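Local atomic coordinates of putative branched-chain amino acid ABC transporter (Rhodospirillum rubrum ATCC 11170, PDB entry 3HUT), a protein that probably binds branched-chain amino acids or related ligands outside the cytoplasmic membrane and delivers them to an ABC transporter for uptake. Residues 92-106 with 112-124. Residues are numbered along the deposited sequence; the frame is centred on the assembly and turned at random.
Sequences YGKEGMPQLSPTAAH and ISPWQFRAITTPA
Gln99 N donates to Trp115 O (2.9 Å, nearly straight at 173°), the first of the backbone bonds that pair strands 99-101 and 116-118 in parallel. Phe117 N returns a weak bond to Gln99 O, Ser101 N reaches Phe117 O, and Ala119 N closes the ladder on Ser101 O. On the sheet face bearing Gln99 and Gln116, the two side-chain amides meet at 88°: Gln116 NE2 donates in the carbonyl plane to Gln99 OE1 (3.0 Å). Ser113 OG donates to Gln116 OE1, while Gln99 NE2 bonds to Ser85 O, so both amides are fixed in rotation. Further along this face, Arg118, bent at chi3 (56°), turns its guanidinium edge to the loop after strand 99-101. Arg118 NE (2.7 Å) and Arg118 NH2 (3.0 Å) grip Ala104 O side-on, NH2 also lies very close to His106 O, and NH1 forms a salt bridge to Glu330. On the face of Leu100 and Phe117, Leu100 CD1 packs on Phe117 CB at 3.7 Å; beyond the strands Ala105 CB meets Ile120 CG2. At the other end, the Trp115 six-membered ring lies over the helix-terminating Gly96, whose CA sits 3.5 Å from the ring centroid in a CH-pi contact, with Pro98 N at the ring edge. Replacing Trp115 by an alanine would probably strip Gly96 of its CH-pi partner and open a gap between the helix end and Pro98. Backbone bonds and paired amides thus join the last two strands of the five-stranded parallel sheet in this periplasmic-binding-protein lobe, the arginine ties strand 116-118 to the loop after strand 99-101, its charge probably offset by Glu330, and indole packing ties the edge strand to the end of helix 82-95.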
loop_
_atom_site.group_PDB
_atom_site.type_symbol
_atom_site.label_atom_id
_atom_site.label_comp_id
_atom_site.label_asym_id
_atom_site.label_seq_id
_atom_site.Cartn_x
_atom_site.Cartn_y
_atom_site.Cartn_z
ATOM N N TYR A 92 4.096 -10.545 -19.815
ATOM C CA TYR A 92 4.753 -9.260 -20.012
ATOM C C TYR A 92 6.273 -9.355 -19.864
ATOM O O TYR A 92 7.015 -8.762 -20.641
ATOM C CB TYR A 92 4.206 -8.233 -19.023
ATOM C CG TYR A 92 2.739 -7.910 -19.212
ATOM C CD1 TYR A 92 2.208 -7.683 -20.485
ATOM C CD2 TYR A 92 1.892 -7.779 -18.113
ATOM C CE1 TYR A 92 0.858 -7.325 -20.652
ATOM C CE2 TYR A 92 0.552 -7.423 -18.269
ATOM C CZ TYR A 92 0.044 -7.197 -19.534
ATOM O OH TYR A 92 -1.280 -6.837 -19.669
ATOM N N GLY A 93 6.730 -10.099 -18.861
ATOM C CA GLY A 93 8.159 -10.244 -18.643
ATOM C C GLY A 93 8.830 -10.903 -19.831
ATOM O O GLY A 93 9.875 -10.455 -20.302
ATOM N N LYS A 94 8.223 -11.977 -20.317
ATOM C CA LYS A 94 8.757 -12.694 -21.466
ATOM C C LYS A 94 8.694 -11.857 -22.744
ATOM O O LYS A 94 9.602 -11.916 -23.574
ATOM C CB LYS A 94 7.985 -14.001 -21.672
ATOM C CG LYS A 94 8.417 -14.796 -22.894
ATOM C CD LYS A 94 7.583 -16.054 -23.048
ATOM C CE LYS A 94 7.974 -16.832 -24.298
ATOM N NZ LYS A 94 7.091 -18.016 -24.508
ATOM N N GLU A 95 7.635 -11.066 -22.896
ATOM C CA GLU A 95 7.464 -10.253 -24.099
ATOM C C GLU A 95 8.136 -8.880 -24.070
ATOM O O GLU A 95 8.261 -8.227 -25.108
ATOM C CB GLU A 95 5.972 -10.076 -24.404
ATOM C CG GLU A 95 5.232 -11.367 -24.729
ATOM C CD GLU A 95 5.837 -12.106 -25.908
ATOM O OE1 GLU A 95 6.297 -11.432 -26.854
ATOM O OE2 GLU A 95 5.844 -13.358 -25.892
ATOM N N GLY A 96 8.563 -8.436 -22.893
ATOM C CA GLY A 96 9.217 -7.139 -22.802
ATOM C C GLY A 96 8.266 -5.960 -22.703
ATOM O O GLY A 96 8.431 -4.942 -23.379
HETATM N N MSE A 97 7.254 -6.105 -21.861
HETATM C CA MSE A 97 6.265 -5.055 -21.642
HETATM C C MSE A 97 6.360 -4.622 -20.186
HETATM O O MSE A 97 6.228 -5.448 -19.291
HETATM C CB MSE A 97 4.856 -5.593 -21.907
HETATM C CG MSE A 97 3.731 -4.619 -21.579
HETATM SE SE MSE A 97 3.560 -3.174 -22.853
HETATM C CE MSE A 97 2.479 -4.083 -24.193
ATOM N N PRO A 98 6.608 -3.327 -19.928
ATOM C CA PRO A 98 6.699 -2.871 -18.538
ATOM C C PRO A 98 5.308 -2.890 -17.897
ATOM O O PRO A 98 4.336 -2.426 -18.496
ATOM C CB PRO A 98 7.273 -1.462 -18.677
ATOM C CG PRO A 98 6.706 -0.999 -19.979
ATOM C CD PRO A 98 6.859 -2.218 -20.866
ATOM N N GLN A 99 5.216 -3.430 -16.686
ATOM C CA GLN A 99 3.936 -3.533 -15.980
ATOM C C GLN A 99 3.985 -2.856 -14.613
ATOM O O GLN A 99 4.909 -3.080 -13.836
ATOM C CB GLN A 99 3.557 -5.017 -15.807
ATOM C CG GLN A 99 2.414 -5.282 -14.809
ATOM C CD GLN A 99 2.167 -6.765 -14.539
ATOM O OE1 GLN A 99 3.062 -7.595 -14.668
ATOM N NE2 GLN A 99 0.949 -7.093 -14.133
ATOM N N LEU A 100 2.995 -2.019 -14.323
ATOM C CA LEU A 100 2.944 -1.356 -13.029
ATOM C C LEU A 100 1.620 -1.669 -12.346
ATOM O O LEU A 100 0.572 -1.163 -12.749
ATOM C CB LEU A 100 3.109 0.166 -13.175
ATOM C CG LEU A 100 2.919 0.989 -11.884
ATOM C CD1 LEU A 100 3.811 0.449 -10.798
ATOM C CD2 LEU A 100 3.222 2.458 -12.147
ATOM N N SER A 101 1.666 -2.527 -11.330
ATOM C CA SER A 101 0.460 -2.874 -10.591
ATOM C C SER A 101 0.300 -1.911 -9.423
ATOM O O SER A 101 1.227 -1.707 -8.636
ATOM C CB SER A 101 0.537 -4.295 -10.044
ATOM O OG SER A 101 -0.563 -4.528 -9.177
ATOM N N PRO A 102 -0.883 -1.312 -9.284
ATOM C CA PRO A 102 -1.017 -0.391 -8.159
ATOM C C PRO A 102 -1.102 -1.075 -6.801
ATOM O O PRO A 102 -0.703 -0.504 -5.787
ATOM C CB PRO A 102 -2.283 0.395 -8.507
ATOM C CG PRO A 102 -3.084 -0.576 -9.319
ATOM C CD PRO A 102 -2.051 -1.248 -10.182
ATOM N N THR A 103 -1.568 -2.318 -6.782
ATOM C CA THR A 103 -1.761 -3.016 -5.516
ATOM C C THR A 103 -1.198 -4.435 -5.333
ATOM O O THR A 103 -1.366 -5.020 -4.269
ATOM C CB THR A 103 -3.255 -3.047 -5.193
ATOM O OG1 THR A 103 -3.964 -3.591 -6.311
ATOM C CG2 THR A 103 -3.771 -1.642 -4.930
ATOM N N ALA A 104 -0.545 -5.002 -6.345
ATOM C CA ALA A 104 0.021 -6.345 -6.186
ATOM C C ALA A 104 1.156 -6.267 -5.156
ATOM O O ALA A 104 2.277 -5.898 -5.486
ATOM C CB ALA A 104 0.533 -6.873 -7.519
ATOM N N ALA A 105 0.851 -6.634 -3.910
ATOM C CA ALA A 105 1.814 -6.558 -2.812
ATOM C C ALA A 105 2.571 -7.825 -2.441
ATOM O O ALA A 105 3.459 -7.795 -1.589
ATOM C CB ALA A 105 1.115 -6.001 -1.565
ATOM N N HIS A 106 2.233 -8.944 -3.063
ATOM C CA HIS A 106 2.909 -10.197 -2.736
ATOM C C HIS A 106 4.399 -10.162 -3.078
ATOM O O HIS A 106 4.786 -9.753 -4.168
ATOM C CB HIS A 106 2.241 -11.363 -3.462
ATOM C CG HIS A 106 2.716 -12.704 -3.001
ATOM N ND1 HIS A 106 3.986 -13.175 -3.266
ATOM C CD2 HIS A 106 2.112 -13.653 -2.246
ATOM C CE1 HIS A 106 4.143 -14.354 -2.693
ATOM N NE2 HIS A 106 3.022 -14.668 -2.067
ATOM N N ILE A 112 9.100 -11.868 -10.578
ATOM C CA ILE A 112 8.776 -12.469 -11.869
ATOM C C ILE A 112 9.818 -12.173 -12.942
ATOM O O ILE A 112 10.307 -13.086 -13.608
ATOM C CB ILE A 112 7.404 -11.992 -12.370
ATOM C CG1 ILE A 112 6.309 -12.555 -11.464
ATOM C CG2 ILE A 112 7.186 -12.432 -13.808
ATOM C CD1 ILE A 112 4.962 -11.879 -11.640
ATOM N N SER A 113 10.150 -10.898 -13.107
ATOM C CA SER A 113 11.122 -10.482 -14.112
ATOM C C SER A 113 11.478 -9.013 -13.895
ATOM O O SER A 113 10.910 -8.352 -13.028
ATOM C CB SER A 113 10.534 -10.661 -15.516
ATOM O OG SER A 113 9.621 -9.618 -15.820
ATOM N N PRO A 114 12.429 -8.480 -14.684
ATOM C CA PRO A 114 12.829 -7.077 -14.537
ATOM C C PRO A 114 11.765 -6.110 -15.060
ATOM O O PRO A 114 11.969 -4.895 -15.072
ATOM C CB PRO A 114 14.115 -6.993 -15.364
ATOM C CG PRO A 114 14.628 -8.414 -15.376
ATOM C CD PRO A 114 13.366 -9.198 -15.566
ATOM N N TRP A 115 10.627 -6.644 -15.486
ATOM C CA TRP A 115 9.577 -5.799 -16.039
ATOM C C TRP A 115 8.423 -5.452 -15.108
ATOM O O TRP A 115 7.557 -4.662 -15.477
ATOM C CB TRP A 115 9.037 -6.434 -17.327
ATOM C CG TRP A 115 10.123 -6.675 -18.335
ATOM C CD1 TRP A 115 11.028 -7.697 -18.338
ATOM C CD2 TRP A 115 10.480 -5.821 -19.432
ATOM N NE1 TRP A 115 11.933 -7.530 -19.364
ATOM C CE2 TRP A 115 11.618 -6.385 -20.049
ATOM C CE3 TRP A 115 9.950 -4.632 -19.949
ATOM C CZ2 TRP A 115 12.239 -5.798 -21.163
ATOM C CZ3 TRP A 115 10.565 -4.047 -21.058
ATOM C CH2 TRP A 115 11.698 -4.634 -21.650
ATOM N N GLN A 116 8.411 -6.026 -13.906
ATOM C CA GLN A 116 7.344 -5.757 -12.942
ATOM C C GLN A 116 7.655 -4.642 -11.950
ATOM O O GLN A 116 8.782 -4.514 -11.463
ATOM C CB GLN A 116 6.996 -7.020 -12.149
ATOM C CG GLN A 116 6.027 -7.967 -12.848
ATOM C CD GLN A 116 6.601 -8.555 -14.115
ATOM O OE1 GLN A 116 7.701 -9.114 -14.111
ATOM N NE2 GLN A 116 5.854 -8.446 -15.211
ATOM N N PHE A 117 6.634 -3.841 -11.655
ATOM C CA PHE A 117 6.750 -2.736 -10.708
ATOM C C PHE A 117 5.438 -2.673 -9.932
ATOM O O PHE A 117 4.400 -3.100 -10.431
ATOM C CB PHE A 117 6.974 -1.414 -11.452
ATOM C CG PHE A 117 8.228 -1.391 -12.278
ATOM C CD1 PHE A 117 9.450 -1.047 -11.706
ATOM C CD2 PHE A 117 8.195 -1.752 -13.621
ATOM C CE1 PHE A 117 10.620 -1.062 -12.467
ATOM C CE2 PHE A 117 9.358 -1.771 -14.386
ATOM C CZ PHE A 117 10.568 -1.427 -13.808
ATOM N N ARG A 118 5.495 -2.150 -8.713
ATOM C CA ARG A 118 4.305 -2.028 -7.870
ATOM C C ARG A 118 4.279 -0.654 -7.214
ATOM O O ARG A 118 5.323 -0.119 -6.825
ATOM C CB ARG A 118 4.303 -3.112 -6.784
ATOM C CG ARG A 118 5.623 -3.238 -6.042
ATOM C CD ARG A 118 5.463 -3.852 -4.658
ATOM N NE ARG A 118 4.806 -5.145 -4.718
ATOM C CZ ARG A 118 5.399 -6.310 -4.481
ATOM N NH1 ARG A 118 6.680 -6.364 -4.156
ATOM N NH2 ARG A 118 4.700 -7.422 -4.588
ATOM N N ALA A 119 3.085 -0.081 -7.091
ATOM C CA ALA A 119 2.938 1.231 -6.479
ATOM C C ALA A 119 2.822 1.099 -4.966
ATOM O O ALA A 119 3.120 2.035 -4.228
ATOM C CB ALA A 119 1.708 1.931 -7.038
ATOM N N ILE A 120 2.402 -0.077 -4.515
ATOM C CA ILE A 120 2.228 -0.357 -3.093
ATOM C C ILE A 120 3.501 -1.019 -2.557
ATOM O O ILE A 120 4.371 -1.404 -3.334
ATOM C CB ILE A 120 1.023 -1.305 -2.891
ATOM C CG1 ILE A 120 0.592 -1.337 -1.424
ATOM C CG2 ILE A 120 1.395 -2.704 -3.356
ATOM C CD1 ILE A 120 -0.761 -2.019 -1.219
ATOM N N THR A 121 3.626 -1.129 -1.236
ATOM C CA THR A 121 4.800 -1.777 -0.642
ATOM C C THR A 121 4.365 -3.164 -0.201
ATOM O O THR A 121 3.170 -3.445 -0.143
ATOM C CB THR A 121 5.311 -1.028 0.614
ATOM O OG1 THR A 121 4.310 -1.078 1.637
ATOM C CG2 THR A 121 5.620 0.429 0.294
ATOM N N THR A 122 5.321 -4.037 0.099
ATOM C CA THR A 122 4.970 -5.373 0.571
ATOM C C THR A 122 4.471 -5.214 2.009
ATOM O O THR A 122 4.779 -4.223 2.676
ATOM C CB THR A 122 6.185 -6.313 0.585
ATOM O OG1 THR A 122 7.159 -5.810 1.506
ATOM C CG2 THR A 122 6.798 -6.415 -0.804
ATOM N N PRO A 123 3.689 -6.185 2.506
ATOM C CA PRO A 123 3.160 -6.123 3.872
ATOM C C PRO A 123 4.249 -6.016 4.936
ATOM O O PRO A 123 4.076 -5.346 5.952
ATOM C CB PRO A 123 2.375 -7.425 3.998
ATOM C CG PRO A 123 1.923 -7.683 2.594
ATOM C CD PRO A 123 3.163 -7.365 1.796
ATOM N N ALA A 124 5.374 -6.675 4.691
ATOM C CA ALA A 124 6.480 -6.682 5.641
ATOM C C ALA A 124 7.197 -5.340 5.797
ATOM O O ALA A 124 7.811 -5.087 6.838
ATOM C CB ALA A 124 7.483 -7.759 5.250
#